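Long-range contacts in thymidylate synthase thyX (Helicobacter pylori, PDB 3N3Y), which probably catalyses the reductive methylation of dUMP to dTMP, with methylenetetrahydrofolate as methyl donor and NADPH and reduced FAD supplying the electrons: residues A[46-51]-A[206-211]; A[67-72]-A[164-169]. All blocks are in the same frame, centred on the assembly; numbering follows the deposited sequence.

Overall arrangement
From the N terminus the chain lays down edge strand 10-16 and helix 20-30, then reaches helix 41-51, which supplies the first half of contact 1. The next regular element, strand 64-73, opens contact 2, and strand 163-171 closes it after an excursion of 91 residues, mostly helix and loop. Helices 172-182 and 189-201 follow before residues 206-211 return to helix 41-51 and complete contact 1. Contact 2 is therefore nested within the loop that contact 1 closes. It joins the two central strands of the antiparallel sheet, whereas contact 1 ties the C-terminal region to an early helix; their centres lie about 25 Å apart.

Contact 1. Residues A[46-51]-A[206-211]; sequences LIHRVG and HQYLFE
His48 and Leu209 bring the two backbones closest, their CA atoms 5.8 Å apart, where a turn of helix 41-51 meets the chain that follows helix 189-201. Residues 206-209 have helical backbone angles without the regular bonding of a helix. Leu209 pushes its CD2 methyl between Ile47 and His48: it lies 3.7 Å from Ile47 CG2 and also touches His48 CA. The same methyl sits over one face of its neighbour's ring, 3.3 Å above the plane of Tyr208 and displaced toward the rim. CG anti to the backbone N (chi1 -176°) sets the His48 ring beside residues 206-211, where Tyr208 O lies at the ring edge. His48 and Tyr208 run past each other in opposite directions, and His48 CB meets Tyr208 CE2 at 3.8 Å. The two rings are inclined by only 26° but slid apart and barely overlap, their centroids 5.9 Å apart. Tyr208 crosses Ile47 at about a right angle, carrying its OH to within 4.1 Å of Ile47 CB; this hydroxyl hydrogen-bonds to Lys44 O, one turn earlier. Phe210 packs on helix 172-182, against Ala172 and Leu175 among others. The contact thus joins the C-terminal segment to helix 41-51, itself packed on helix 20-30, within the ThyX family fold, the side chain of Ile47 about 12 Å from a bound dUMP and that of Leu209 about 13 Å from a bound FAD.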
ATOM      1  N   LEU A  46     -18.161 -20.239  -4.643  1.00 41.67           N
ATOM      2  CA  LEU A  46     -18.391 -18.947  -3.998  1.00 49.08           C
ATOM      3  C   LEU A  46     -17.187 -17.997  -4.102  1.00 46.05           C
ATOM      4  O   LEU A  46     -17.347 -16.798  -4.350  1.00 41.24           O
ATOM      5  CB  LEU A  46     -18.782 -19.147  -2.526  1.00 46.30           C
ATOM      6  CG  LEU A  46     -18.885 -17.884  -1.658  1.00 48.96           C
ATOM      7  CD1 LEU A  46     -20.147 -17.087  -1.976  1.00 44.98           C
ATOM      8  CD2 LEU A  46     -18.843 -18.259  -0.193  1.00 46.48           C
ATOM      9  N   ILE A  47     -15.986 -18.540  -3.918  1.00 42.69           N
ATOM     10  CA  ILE A  47     -14.775 -17.741  -3.987  1.00 44.59           C
ATOM     11  C   ILE A  47     -14.668 -17.094  -5.359  1.00 48.73           C
ATOM     12  O   ILE A  47     -14.346 -15.914  -5.492  1.00 46.43           O
ATOM     13  CB  ILE A  47     -13.529 -18.595  -3.713  1.00 42.54           C
ATOM     14  CG1 ILE A  47     -13.612 -19.210  -2.316  1.00 38.82           C
ATOM     15  CG2 ILE A  47     -12.270 -17.750  -3.860  1.00 45.10           C
ATOM     16  CD1 ILE A  47     -12.493 -20.174  -1.989  1.00 40.46           C
ATOM     17  N   HIS A  48     -14.979 -17.877  -6.382  1.00 49.13           N
ATOM     18  CA  HIS A  48     -14.863 -17.421  -7.751  1.00 48.55           C
ATOM     19  C   HIS A  48     -15.888 -16.349  -8.097  1.00 49.11           C
ATOM     20  O   HIS A  48     -15.552 -15.336  -8.703  1.00 51.57           O
ATOM     21  CB  HIS A  48     -14.998 -18.610  -8.705  1.00 53.33           C
ATOM     22  CG  HIS A  48     -14.804 -18.249 -10.142  1.00 57.64           C
ATOM     23  ND1 HIS A  48     -13.563 -18.230 -10.742  1.00 57.66           N
ATOM     24  CD2 HIS A  48     -15.691 -17.881 -11.097  1.00 61.26           C
ATOM     25  CE1 HIS A  48     -13.695 -17.872 -12.008  1.00 61.97           C
ATOM     26  NE2 HIS A  48     -14.976 -17.654 -12.249  1.00 65.95           N
ATOM     27  N   ARG A  49     -17.142 -16.566  -7.712  1.00 48.79           N
ATOM     28  CA  ARG A  49     -18.204 -15.645  -8.097  1.00 50.08           C
ATOM     29  C   ARG A  49     -18.127 -14.298  -7.375  1.00 49.51           C
ATOM     30  O   ARG A  49     -18.245 -13.245  -8.007  1.00 50.88           O
ATOM     31  CB  ARG A  49     -19.583 -16.282  -7.908  1.00 49.50           C
ATOM     32  CG  ARG A  49     -20.727 -15.281  -8.088  1.00 59.24           C
ATOM     33  CD  ARG A  49     -22.099 -15.954  -8.039  1.00 61.44           C
ATOM     34  NE  ARG A  49     -22.112 -17.086  -7.117  1.00 66.45           N
ATOM     35  CZ  ARG A  49     -22.358 -16.996  -5.814  1.00 62.51           C
ATOM     36  NH1 ARG A  49     -22.620 -15.813  -5.259  1.00 56.46           N
ATOM     37  NH2 ARG A  49     -22.338 -18.096  -5.066  1.00 54.60           N
ATOM     38  N   VAL A  50     -17.933 -14.337  -6.058  1.00 45.47           N
ATOM     39  CA  VAL A  50     -17.812 -13.110  -5.257  1.00 48.98           C
ATOM     40  C   VAL A  50     -16.450 -12.426  -5.454  1.00 45.88           C
ATOM     41  O   VAL A  50     -16.367 -11.206  -5.606  1.00 45.32           O
ATOM     42  CB  VAL A  50     -18.052 -13.378  -3.732  1.00 48.42           C
ATOM     43  CG1 VAL A  50     -17.911 -12.100  -2.930  1.00 44.87           C
ATOM     44  CG2 VAL A  50     -19.433 -13.989  -3.493  1.00 48.08           C
ATOM     45  N   GLY A  51     -15.385 -13.218  -5.446  1.00 45.05           N
ATOM     46  CA  GLY A  51     -14.052 -12.702  -5.694  1.00 45.83           C
ATOM     47  C   GLY A  51     -13.943 -11.860  -6.958  1.00 47.45           C
ATOM     48  O   GLY A  51     -13.040 -11.037  -7.080  1.00 51.52           O
ATOM     49  N   HIS A 206      -6.263 -24.164  -7.077  1.00 39.92           N
ATOM     50  CA  HIS A 206      -6.464 -22.708  -7.078  1.00 40.43           C
ATOM     51  C   HIS A 206      -6.513 -22.106  -8.492  1.00 38.66           C
ATOM     52  O   HIS A 206      -6.922 -20.958  -8.674  1.00 29.99           O
ATOM     53  CB  HIS A 206      -5.348 -21.992  -6.314  1.00 38.23           C
ATOM     54  CG  HIS A 206      -5.375 -22.182  -4.829  1.00 39.66           C
ATOM     55  ND1 HIS A 206      -5.467 -23.422  -4.230  1.00 40.31           N
ATOM     56  CD2 HIS A 206      -5.243 -21.288  -3.819  1.00 36.50           C
ATOM     57  CE1 HIS A 206      -5.415 -23.281  -2.917  1.00 39.24           C
ATOM     58  NE2 HIS A 206      -5.279 -21.996  -2.641  1.00 40.99           N
ATOM     59  N   GLN A 207      -6.071 -22.860  -9.494  1.00 38.51           N
ATOM     60  CA  GLN A 207      -5.879 -22.255 -10.813  1.00 38.32           C
ATOM     61  C   GLN A 207      -7.146 -21.697 -11.462  1.00 41.59           C
ATOM     62  O   GLN A 207      -7.061 -20.833 -12.325  1.00 42.23           O
ATOM     63  CB  GLN A 207      -5.128 -23.193 -11.757  1.00 45.49           C
ATOM     64  CG  GLN A 207      -3.614 -23.167 -11.567  1.00 40.63           C
ATOM     65  CD  GLN A 207      -2.900 -24.048 -12.569  1.00 49.33           C
ATOM     66  OE1 GLN A 207      -3.491 -24.480 -13.556  1.00 54.45           O
ATOM     67  NE2 GLN A 207      -1.624 -24.319 -12.322  1.00 44.25           N
ATOM     68  N   TYR A 208      -8.320 -22.148 -11.028  1.00 43.12           N
ATOM     69  CA  TYR A 208      -9.563 -21.654 -11.628  1.00 44.08           C
ATOM     70  C   TYR A 208      -9.857 -20.190 -11.317  1.00 43.91           C
ATOM     71  O   TYR A 208     -10.615 -19.538 -12.034  1.00 43.76           O
ATOM     72  CB  TYR A 208     -10.750 -22.512 -11.205  1.00 42.78           C
ATOM     73  CG  TYR A 208     -11.138 -22.331  -9.763  1.00 44.65           C
ATOM     74  CD1 TYR A 208     -10.324 -22.817  -8.746  1.00 42.21           C
ATOM     75  CD2 TYR A 208     -12.325 -21.690  -9.414  1.00 42.97           C
ATOM     76  CE1 TYR A 208     -10.671 -22.664  -7.427  1.00 45.38           C
ATOM     77  CE2 TYR A 208     -12.685 -21.534  -8.093  1.00 44.25           C
ATOM     78  CZ  TYR A 208     -11.851 -22.023  -7.103  1.00 47.69           C
ATOM     79  OH  TYR A 208     -12.180 -21.882  -5.780  1.00 45.10           O
ATOM     80  N   LEU A 209      -9.259 -19.672 -10.249  1.00 40.89           N
ATOM     81  CA  LEU A 209      -9.492 -18.283  -9.857  1.00 45.55           C
ATOM     82  C   LEU A 209      -8.787 -17.337 -10.806  1.00 42.48           C
ATOM     83  O   LEU A 209      -9.186 -16.188 -10.959  1.00 46.58           O
ATOM     84  CB  LEU A 209      -8.994 -18.022  -8.429  1.00 41.35           C
ATOM     85  CG  LEU A 209      -9.630 -18.886  -7.347  1.00 43.69           C
ATOM     86  CD1 LEU A 209      -8.935 -18.637  -6.027  1.00 48.79           C
ATOM     87  CD2 LEU A 209     -11.117 -18.598  -7.246  1.00 46.21           C
ATOM     88  N   PHE A 210      -7.733 -17.840 -11.442  1.00 42.83           N
ATOM     89  CA  PHE A 210      -6.847 -17.009 -12.240  1.00 49.09           C
ATOM     90  C   PHE A 210      -6.944 -17.319 -13.718  1.00 54.17           C
ATOM     91  O   PHE A 210      -6.492 -16.530 -14.541  1.00 58.12           O
ATOM     92  CB  PHE A 210      -5.401 -17.197 -11.779  1.00 40.91           C
ATOM     93  CG  PHE A 210      -5.199 -16.914 -10.326  1.00 38.53           C
ATOM     94  CD1 PHE A 210      -5.055 -15.607  -9.878  1.00 37.15           C
ATOM     95  CD2 PHE A 210      -5.174 -17.947  -9.402  1.00 37.11           C
ATOM     96  CE1 PHE A 210      -4.881 -15.329  -8.527  1.00 34.33           C
ATOM     97  CE2 PHE A 210      -4.994 -17.684  -8.042  1.00 40.27           C
ATOM     98  CZ  PHE A 210      -4.850 -16.365  -7.605  1.00 37.32           C
ATOM     99  N   GLU A 211      -7.538 -18.463 -14.047  1.00 52.21           N
ATOM    100  CA  GLU A 211      -7.512 -18.973 -15.420  1.00 64.01           C
ATOM    101  C   GLU A 211      -7.821 -17.907 -16.479  1.00 67.20           C
ATOM    102  O   GLU A 211      -7.205 -17.887 -17.550  1.00 67.63           O
ATOM    103  CB  GLU A 211      -8.460 -20.171 -15.567  1.00 61.94           C
ATOM    104  CG  GLU A 211      -9.892 -19.879 -15.134  1.00 63.43           C
ATOM    105  CD  GLU A 211     -10.750 -21.140 -15.024  1.00 77.51           C
ATOM    106  OE1 GLU A 211     -11.613 -21.203 -14.103  1.00 68.75           O
ATOM    107  OE2 GLU A 211     -10.556 -22.065 -15.853  1.00 81.36           O
TER

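Contact 2. Residues A[67-72]-A[164-169]; sequences FEIKGL and THLAYS
Thr164 O receives two backbone N-H groups from the opposing segment: Gly71 N at 3.2 Å, nearly in line with the carbonyl, and Leu72 N in a weak bond of 3.5 Å. This is a G1 beta bulge, with Gly71 at positive phi and the register shifted by one residue. Beyond it, Thr164 N bonds to Leu72 O. From Ile69 to Phe67 the antiparallel pairing is regular: Ile69 and Leu166 exchange two hydrogen bonds, as do Phe67 and Tyr168. A water that donates to Phe67 O also hydrogen-bonds with Ser169 OG.

On one face, His165 swings its ring across to the other strand, CG anti to the backbone N (chi1 176°). Its NE2 gives a bent 3.0 Å hydrogen bond to Glu68 OE2, approaching on the anti side but 31° out of the carboxylate plane, which is turned 56° from the ring. Ile69 O lies at the ring edge, 3.1 Å from His165 CD2, and Lys70 runs alongside, its CD making an off-centre CH-pi contact with the ring. His165 ND1 bonds to Gln31 NE2 of a neighbouring subunit.

The face bearing Phe67, Ile69, Leu72, Leu166 and Tyr168 is largely apolar. Ile69 and Leu166 lie side by side, with Ile69 CB 3.9 Å from Leu166 CD2, while Ile69 CD1 rests against Tyr168 CB at 3.7 Å. Helix 189-201 covers Phe67 and Leu72, and Thr164 and Leu166 touch Val90, an FAD-binding residue.

The two faces thus differ in chemistry: one is a largely apolar core, whereas on the other the amide N-H of Gln31 of the neighbouring subunit at ND1 and Glu68 at NE2 are together consistent with a neutral His165 carrying its hydrogen on NE2, its rotation fixed from both sides.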
ATOM      1  N   PHE A  67       6.355 -17.702  -3.830  1.00 29.72           N
ATOM      2  CA  PHE A  67       7.045 -18.269  -4.979  1.00 29.06           C
ATOM      3  C   PHE A  67       8.550 -18.170  -4.888  1.00 35.26           C
ATOM      4  O   PHE A  67       9.104 -17.378  -4.127  1.00 31.89           O
ATOM      5  CB  PHE A  67       6.657 -17.554  -6.263  1.00 24.53           C
ATOM      6  CG  PHE A  67       5.206 -17.653  -6.611  1.00 28.61           C
ATOM      7  CD1 PHE A  67       4.726 -18.735  -7.331  1.00 25.97           C
ATOM      8  CD2 PHE A  67       4.324 -16.636  -6.264  1.00 25.60           C
ATOM      9  CE1 PHE A  67       3.404 -18.813  -7.683  1.00 25.33           C
ATOM     10  CE2 PHE A  67       2.990 -16.709  -6.612  1.00 26.61           C
ATOM     11  CZ  PHE A  67       2.527 -17.803  -7.322  1.00 28.95           C
ATOM     12  N   GLU A  68       9.204 -18.981  -5.709  1.00 35.85           N
ATOM     13  CA  GLU A  68      10.622 -18.831  -5.951  1.00 36.71           C
ATOM     14  C   GLU A  68      10.788 -18.643  -7.456  1.00 34.31           C
ATOM     15  O   GLU A  68      10.191 -19.372  -8.237  1.00 33.76           O
ATOM     16  CB  GLU A  68      11.373 -20.060  -5.453  1.00 38.76           C
ATOM     17  CG  GLU A  68      12.867 -19.859  -5.296  1.00 42.14           C
ATOM     18  CD  GLU A  68      13.643 -21.181  -5.372  1.00 61.56           C
ATOM     19  OE1 GLU A  68      13.188 -22.185  -4.766  1.00 62.89           O
ATOM     20  OE2 GLU A  68      14.702 -21.218  -6.045  1.00 61.03           O
ATOM     21  N   ILE A  69      11.578 -17.651  -7.858  1.00 31.80           N
ATOM     22  CA  ILE A  69      11.816 -17.387  -9.274  1.00 32.99           C
ATOM     23  C   ILE A  69      13.309 -17.407  -9.567  1.00 33.71           C
ATOM     24  O   ILE A  69      14.075 -16.656  -8.954  1.00 31.01           O
ATOM     25  CB  ILE A  69      11.228 -16.026  -9.714  1.00 31.56           C
ATOM     26  CG1 ILE A  69       9.745 -15.943  -9.329  1.00 30.84           C
ATOM     27  CG2 ILE A  69      11.460 -15.789 -11.221  1.00 31.57           C
ATOM     28  CD1 ILE A  69       9.135 -14.538  -9.399  1.00 31.68           C
ATOM     29  N   LYS A  70      13.720 -18.282 -10.483  1.00 34.13           N
ATOM     30  CA  LYS A  70      15.131 -18.389 -10.871  1.00 37.80           C
ATOM     31  C   LYS A  70      15.305 -18.105 -12.357  1.00 33.30           C
ATOM     32  O   LYS A  70      14.507 -18.543 -13.180  1.00 33.38           O
ATOM     33  CB  LYS A  70      15.715 -19.770 -10.537  1.00 40.07           C
ATOM     34  CG  LYS A  70      15.331 -20.306  -9.171  1.00 45.71           C
ATOM     35  CD  LYS A  70      16.437 -21.178  -8.554  1.00 55.11           C
ATOM     36  CE  LYS A  70      16.759 -22.397  -9.415  1.00 66.94           C
ATOM     37  NZ  LYS A  70      17.811 -23.285  -8.823  1.00 65.46           N
ATOM     38  N   GLY A  71      16.337 -17.343 -12.688  1.00 32.03           N
ATOM     39  CA  GLY A  71      16.686 -17.114 -14.080  1.00 31.95           C
ATOM     40  C   GLY A  71      15.913 -16.010 -14.774  1.00 32.13           C
ATOM     41  O   GLY A  71      15.776 -16.011 -15.987  1.00 33.17           O
ATOM     42  N   LEU A  72      15.399 -15.062 -14.003  1.00 30.94           N
ATOM     43  CA  LEU A  72      14.740 -13.901 -14.566  1.00 28.61           C
ATOM     44  C   LEU A  72      15.830 -12.851 -14.840  1.00 30.47           C
ATOM     45  O   LEU A  72      16.791 -12.725 -14.065  1.00 35.57           O
ATOM     46  CB  LEU A  72      13.699 -13.370 -13.566  1.00 29.44           C
ATOM     47  CG  LEU A  72      12.764 -12.269 -14.060  1.00 28.30           C
ATOM     48  CD1 LEU A  72      11.732 -12.846 -15.012  1.00 31.83           C
ATOM     49  CD2 LEU A  72      12.107 -11.519 -12.901  1.00 32.28           C
ATOM     50  N   THR A 164      18.904 -12.936 -12.364  1.00 28.91           N
ATOM     51  CA  THR A 164      18.670 -12.739 -10.949  1.00 33.72           C
ATOM     52  C   THR A 164      17.830 -13.902 -10.390  1.00 31.28           C
ATOM     53  O   THR A 164      17.342 -14.750 -11.143  1.00 32.54           O
ATOM     54  CB  THR A 164      17.977 -11.369 -10.690  1.00 34.50           C
ATOM     55  OG1 THR A 164      17.977 -11.086  -9.282  1.00 37.52           O
ATOM     56  CG2 THR A 164      16.558 -11.374 -11.217  1.00 25.19           C
ATOM     57  N   HIS A 165      17.656 -13.908  -9.072  1.00 31.09           N
ATOM     58  CA  HIS A 165      16.959 -14.964  -8.343  1.00 28.72           C
ATOM     59  C   HIS A 165      16.209 -14.268  -7.207  1.00 31.05           C
ATOM     60  O   HIS A 165      16.740 -13.348  -6.574  1.00 29.80           O
ATOM     61  CB  HIS A 165      17.998 -15.953  -7.810  1.00 34.80           C
ATOM     62  CG  HIS A 165      17.452 -17.052  -6.955  1.00 36.53           C
ATOM     63  ND1 HIS A 165      18.215 -17.681  -5.991  1.00 43.10           N
ATOM     64  CD2 HIS A 165      16.240 -17.655  -6.925  1.00 39.85           C
ATOM     65  CE1 HIS A 165      17.497 -18.616  -5.399  1.00 35.85           C
ATOM     66  NE2 HIS A 165      16.293 -18.619  -5.945  1.00 41.62           N
ATOM     67  N   LEU A 166      14.961 -14.658  -6.973  1.00 27.36           N
ATOM     68  CA  LEU A 166      14.199 -14.017  -5.914  1.00 29.25           C
ATOM     69  C   LEU A 166      13.120 -14.882  -5.288  1.00 26.75           C
ATOM     70  O   LEU A 166      12.617 -15.822  -5.894  1.00 26.30           O
ATOM     71  CB  LEU A 166      13.550 -12.724  -6.424  1.00 32.53           C
ATOM     72  CG  LEU A 166      12.599 -12.901  -7.606  1.00 29.10           C
ATOM     73  CD1 LEU A 166      11.523 -11.855  -7.584  1.00 27.87           C
ATOM     74  CD2 LEU A 166      13.365 -12.867  -8.927  1.00 30.37           C
ATOM     75  N   ALA A 167      12.790 -14.547  -4.048  1.00 26.79           N
ATOM     76  CA  ALA A 167      11.549 -14.976  -3.438  1.00 26.15           C
ATOM     77  C   ALA A 167      10.523 -13.868  -3.685  1.00 27.62           C
ATOM     78  O   ALA A 167      10.788 -12.674  -3.473  1.00 27.16           O
ATOM     79  CB  ALA A 167      11.740 -15.234  -1.955  1.00 27.82           C
ATOM     80  N   TYR A 168       9.358 -14.270  -4.157  1.00 24.96           N
ATOM     81  CA  TYR A 168       8.301 -13.339  -4.486  1.00 26.39           C
ATOM     82  C   TYR A 168       7.025 -13.797  -3.787  1.00 27.57           C
ATOM     83  O   TYR A 168       6.573 -14.913  -4.004  1.00 28.33           O
ATOM     84  CB  TYR A 168       8.098 -13.336  -6.005  1.00 25.48           C
ATOM     85  CG  TYR A 168       7.189 -12.256  -6.538  1.00 23.82           C
ATOM     86  CD1 TYR A 168       7.542 -10.911  -6.435  1.00 28.20           C
ATOM     87  CD2 TYR A 168       5.992 -12.574  -7.177  1.00 25.59           C
ATOM     88  CE1 TYR A 168       6.722  -9.919  -6.929  1.00 27.61           C
ATOM     89  CE2 TYR A 168       5.172 -11.583  -7.693  1.00 26.36           C
ATOM     90  CZ  TYR A 168       5.543 -10.256  -7.553  1.00 26.38           C
ATOM     91  OH  TYR A 168       4.744  -9.262  -8.037  1.00 28.78           O
ATOM     92  N   SER A 169       6.438 -12.945  -2.953  1.00 25.76           N
ATOM     93  CA  SER A 169       5.173 -13.292  -2.304  1.00 26.13           C
ATOM     94  C   SER A 169       4.094 -12.300  -2.669  1.00 29.38           C
ATOM     95  O   SER A 169       4.326 -11.091  -2.704  1.00 30.69           O
ATOM     96  CB  SER A 169       5.329 -13.357  -0.785  1.00 29.79           C
ATOM     97  OG  SER A 169       6.259 -14.366  -0.444  1.00 32.06           O
TER
HETATM   98  O   HOH W   1       8.373 -16.639  -1.177  1.00 30.99           O